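Local coordinates for protein Cfl (Pectobacterium brasiliense, PDB 7A9J) that probably joins carboxylic acids such as coronafacic acid to amino acids in amide bonds, as an ATP-dependent ligase of the AMP-binding enzyme family, at residues T88-A91 with C92-I95; N23-S26 with S27-H31. The protein carries 1 engineered substitution. All coordinates share one frame; numbering follows the deposited sequence.

Two neighbouring helices meet here, contact 1 fully buried and contact 2 only partly; the contact centres lie about 11 Å apart. Contact 2 covers the start of helix 24-34, at the N-terminal end of the modelled chain, and contact 1 the last two turns of helix 83-95. Their side chains pack together: Y90 CE1 comes to 3.4 Å from F28 CB, and the methylene K94 CD lies 3.6 Å from F25 CZ. Neither contact lines the pocket of the bound 6-ethyl-1-oxidanylidene-indene-4-carboxylic acid, which lies about 11 Å from the side chain of Y89 and about 13 Å from that of T24. Helix 240-251, which touches both contacts, also supplies the pocket residues W241 and L244.

Contact 1 (T88-A91 with C92-I95); sequences TYYA and CLKI
The helix of a beta-alpha-beta unit, strand 74-78, helix 83-95 and strand 98-101, ends in residues 88-95, where Y90 and L93 meet one turn apart. Four successive i to i+4 bonds hold the turns together. C92 N donates a hydrogen bond to T88 O at 2.9 Å, L93 N and K94 N do likewise to Y89 O and Y90 O, and I95 N reaches A91 O at a longer 3.2 Å, with the N-H...O angle down to 149° at the last turn. All eight residues are buried, and their types follow their surroundings. The small A91 lies against I60 of helix 50-66, while T88 and C92 face strand 74-78. T88 can be polar there because its OG1 bonds to E84 O one turn back; Y89 likewise spends its hydroxyl on L237 O. K94 leaves the helix with CG anti to the backbone N (chi1 177°), and its long chain carries NZ out to a hydrogen bond with Y171 OH. On the side of helices 24-34 and 240-251, the branched end of L93 fills in beside the tyrosine, its CD1 approaching the Y90 ring obliquely, 4.2 Å from Y90 CD1.

Contact 2 (N23-S26 with S27-H31); sequences NTFS and SFRKH
At the start of helix 24-34, S27 N donates to N23 O at 2.9 Å, the first in a run of backbone bonds that continues with F28 N to T24 O, R29 N to F25 O and K30 N to S26 O. N23 is also the N-cap: S26 N points at N23 OD1 at 2.8 Å, with a C=O...N angle of 173°. Asparagine suits an N-cap because its short side chain can reach forward to an amide of the first turn, which has no carbonyl of a preceding turn to bond. S26 OG stands between its own backbone N and carbonyl carbon (chi1 71°), within reach of both N23 OD1 (3.0 Å) and N23 O (3.1 Å). S26 O has a second partner, water 1, which donates to it and accepts from R29 NH1 at 2.9 Å, in the guanidinium plane.

Apolar contact is made by F25 with the methylenes of R29. R29 CB sits over one face of the F25 ring, offset toward its rim, and R29 CD lies 4.0 Å from F25 CE2. The arginine's methylene chain thus borders the aromatic ring while its charged end leads out to the exposed side, ring and guanidinium planes standing 61° apart.

F25 and F28, both buried, pack on I57 of helix 50-66, F28 also on L53; F25 touches L93 of helix 83-95, and T24 reaches F247 of helix 240-251.

Contact 1 (T88-A91 with C92-I95)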
loop_
_atom_site.group_PDB
_atom_site.type_symbol
_atom_site.label_atom_id
_atom_site.label_comp_id
_atom_site.label_asym_id
_atom_site.label_seq_id
_atom_site.Cartn_x
_atom_site.Cartn_y
_atom_site.Cartn_z
ATOM N N THR A 88 15.908 13.441 0.523
ATOM C CA THR A 88 15.874 13.856 -0.876
ATOM C C THR A 88 14.470 14.243 -1.287
ATOM O O THR A 88 14.291 15.228 -1.997
ATOM C CB THR A 88 16.382 12.708 -1.763
ATOM O OG1 THR A 88 17.785 12.512 -1.478
ATOM C CG2 THR A 88 16.211 13.040 -3.249
ATOM N N TYR A 89 13.444 13.471 -0.849
ATOM C CA TYR A 89 12.074 13.917 -1.122
ATOM C C TYR A 89 11.858 15.344 -0.618
ATOM O O TYR A 89 11.326 16.190 -1.338
ATOM C CB TYR A 89 11.037 13.011 -0.434
ATOM C CG TYR A 89 10.930 11.630 -0.917
ATOM C CD1 TYR A 89 11.175 11.296 -2.260
ATOM C CD2 TYR A 89 10.533 10.634 -0.040
ATOM C CE1 TYR A 89 10.982 9.974 -2.716
ATOM C CE2 TYR A 89 10.376 9.309 -0.471
ATOM C CZ TYR A 89 10.589 8.988 -1.807
ATOM O OH TYR A 89 10.416 7.699 -2.268
ATOM N N TYR A 90 12.256 15.627 0.626
ATOM C CA TYR A 90 12.011 16.957 1.149
ATOM C C TYR A 90 12.853 18.023 0.449
ATOM O O TYR A 90 12.404 19.181 0.292
ATOM C CB TYR A 90 12.343 16.984 2.622
ATOM C CG TYR A 90 11.185 16.479 3.459
ATOM C CD1 TYR A 90 9.960 17.180 3.465
ATOM C CD2 TYR A 90 11.340 15.392 4.306
ATOM C CE1 TYR A 90 8.895 16.765 4.309
ATOM C CE2 TYR A 90 10.293 14.979 5.142
ATOM C CZ TYR A 90 9.089 15.691 5.131
ATOM O OH TYR A 90 8.067 15.298 5.957
ATOM N N ALA A 91 14.078 17.679 0.052
ATOM C CA ALA A 91 14.878 18.657 -0.688
ATOM C C ALA A 91 14.237 19.015 -2.035
ATOM O O ALA A 91 14.285 20.197 -2.445
ATOM C CB ALA A 91 16.327 18.172 -0.871
ATOM N N CYS A 92 13.671 18.006 -2.746
ATOM C CA CYS A 92 12.980 18.260 -3.999
ATOM C C CYS A 92 11.793 19.175 -3.768
ATOM O O CYS A 92 11.596 20.168 -4.484
ATOM C CB CYS A 92 12.500 16.927 -4.587
ATOM S SG CYS A 92 13.886 15.968 -5.218
ATOM N N LEU A 93 11.030 18.868 -2.717
ATOM C CA LEU A 93 9.882 19.701 -2.355
ATOM C C LEU A 93 10.296 21.124 -2.024
ATOM O O LEU A 93 9.615 22.084 -2.417
ATOM C CB LEU A 93 9.167 19.078 -1.148
ATOM C CG LEU A 93 8.341 17.816 -1.536
ATOM C CD1 LEU A 93 7.934 17.062 -0.258
ATOM C CD2 LEU A 93 7.126 18.139 -2.364
ATOM N N LYS A 94 11.388 21.277 -1.254
ATOM C CA LYS A 94 11.855 22.587 -0.852
ATOM C C LYS A 94 12.131 23.469 -2.063
ATOM O O LYS A 94 11.802 24.659 -2.062
ATOM C CB LYS A 94 13.142 22.422 -0.012
ATOM C CG LYS A 94 13.795 23.718 0.429
ATOM C CD LYS A 94 14.985 23.422 1.391
ATOM C CE LYS A 94 15.958 24.646 1.544
ATOM N NZ LYS A 94 15.277 25.885 2.031
ATOM N N ILE A 95 12.754 22.906 -3.105
ATOM C CA ILE A 95 13.145 23.715 -4.231
ATOM C C ILE A 95 12.190 23.613 -5.387
ATOM O O ILE A 95 12.387 24.349 -6.389
ATOM C CB ILE A 95 14.576 23.395 -4.709
ATOM C CG1 ILE A 95 14.670 22.003 -5.352
ATOM C CG2 ILE A 95 15.533 23.612 -3.557
ATOM C CD1 ILE A 95 16.050 21.841 -6.010
#

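Contact 2 (N23-S26 with S27-H31)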
loop_
_atom_site.group_PDB
_atom_site.type_symbol
_atom_site.label_atom_id
_atom_site.label_comp_id
_atom_site.label_asym_id
_atom_site.label_seq_id
_atom_site.Cartn_x
_atom_site.Cartn_y
_atom_site.Cartn_z
ATOM N N ASN A 23 2.860 24.147 2.739
ATOM C CA ASN A 23 3.126 22.987 1.897
ATOM C C ASN A 23 3.897 21.914 2.683
ATOM O O ASN A 23 4.241 22.093 3.869
ATOM C CB ASN A 23 3.840 23.418 0.639
ATOM C CG ASN A 23 5.164 24.090 0.920
ATOM O OD1 ASN A 23 5.919 23.722 1.848
ATOM N ND2 ASN A 23 5.487 25.070 0.086
ATOM N N THR A 24 4.165 20.771 2.031
ATOM C CA THR A 24 4.704 19.614 2.763
ATOM C C THR A 24 6.084 19.941 3.367
ATOM O O THR A 24 6.368 19.620 4.524
ATOM C CB THR A 24 4.773 18.386 1.827
ATOM O OG1 THR A 24 3.443 18.139 1.301
ATOM C CG2 THR A 24 5.338 17.151 2.572
ATOM N N PHE A 25 6.987 20.532 2.582
ATOM C CA PHE A 25 8.275 20.863 3.186
ATOM C C PHE A 25 8.112 21.850 4.338
ATOM O O PHE A 25 8.729 21.684 5.405
ATOM C CB PHE A 25 9.275 21.442 2.163
ATOM C CG PHE A 25 10.514 21.958 2.846
ATOM C CD1 PHE A 25 11.432 21.078 3.417
ATOM C CD2 PHE A 25 10.737 23.321 2.954
ATOM C CE1 PHE A 25 12.543 21.566 4.146
ATOM C CE2 PHE A 25 11.900 23.788 3.663
ATOM C CZ PHE A 25 12.776 22.891 4.203
ATOM N N SER A 26 7.327 22.913 4.129
ATOM C CA SER A 26 7.312 23.931 5.173
ATOM C C SER A 26 6.636 23.396 6.432
ATOM O O SER A 26 6.970 23.817 7.541
ATOM C CB SER A 26 6.657 25.208 4.656
ATOM O OG SER A 26 5.270 24.989 4.499
ATOM N N SER A 27 5.712 22.434 6.292
ATOM C CA SER A 27 5.147 21.789 7.473
ATOM C C SER A 27 6.189 20.970 8.205
ATOM O O SER A 27 6.205 20.937 9.442
ATOM C CB SER A 27 3.964 20.881 7.070
ATOM O OG SER A 27 2.874 21.679 6.694
ATOM N N PHE A 28 7.026 20.242 7.464
ATOM C CA PHE A 28 8.101 19.516 8.097
ATOM C C PHE A 28 9.039 20.489 8.829
ATOM O O PHE A 28 9.448 20.251 9.975
ATOM C CB PHE A 28 8.912 18.719 7.047
ATOM C CG PHE A 28 10.138 18.156 7.640
ATOM C CD1 PHE A 28 10.037 17.041 8.411
ATOM C CD2 PHE A 28 11.396 18.843 7.543
ATOM C CE1 PHE A 28 11.144 16.495 9.040
ATOM C CE2 PHE A 28 12.500 18.343 8.185
ATOM C CZ PHE A 28 12.399 17.162 8.944
ATOM N N ARG A 29 9.443 21.555 8.131
ATOM C CA ARG A 29 10.428 22.511 8.660
ATOM C C ARG A 29 9.940 23.097 9.966
ATOM O O ARG A 29 10.690 23.168 10.964
ATOM C CB ARG A 29 10.628 23.633 7.647
ATOM C CG ARG A 29 11.721 24.693 8.191
ATOM C CD ARG A 29 11.875 25.808 7.137
ATOM N NE ARG A 29 12.598 26.928 7.791
ATOM C CZ ARG A 29 12.032 27.759 8.661
ATOM N NH1 ARG A 29 10.746 27.627 8.983
ATOM N NH2 ARG A 29 12.748 28.748 9.195
ATOM N N LYS A 30 8.697 23.563 9.955
ATOM C CA LYS A 30 8.111 24.184 11.130
ATOM C C LYS A 30 8.200 23.224 12.303
ATOM O O LYS A 30 8.732 23.570 13.364
ATOM C CB LYS A 30 6.673 24.592 10.852
ATOM C CG LYS A 30 6.014 25.341 12.009
ATOM C CD LYS A 30 4.510 25.437 11.797
ATOM C CE LYS A 30 3.841 26.072 13.018
ATOM N NZ LYS A 30 2.444 26.447 12.695
ATOM N N HIS A 31 7.800 21.969 12.084
ATOM C CA HIS A 31 7.907 21.009 13.171
ATOM C C HIS A 31 9.351 20.726 13.572
ATOM O O HIS A 31 9.669 20.650 14.769
ATOM C CB HIS A 31 7.211 19.718 12.814
ATOM C CG HIS A 31 7.126 18.803 13.987
ATOM N ND1 HIS A 31 6.073 18.842 14.873
ATOM C CD2 HIS A 31 8.018 17.921 14.502
ATOM C CE1 HIS A 31 6.300 17.997 15.864
ATOM N NE2 HIS A 31 7.476 17.432 15.671
HETATM O O HOH W 1 8.506 26.238 7.832
#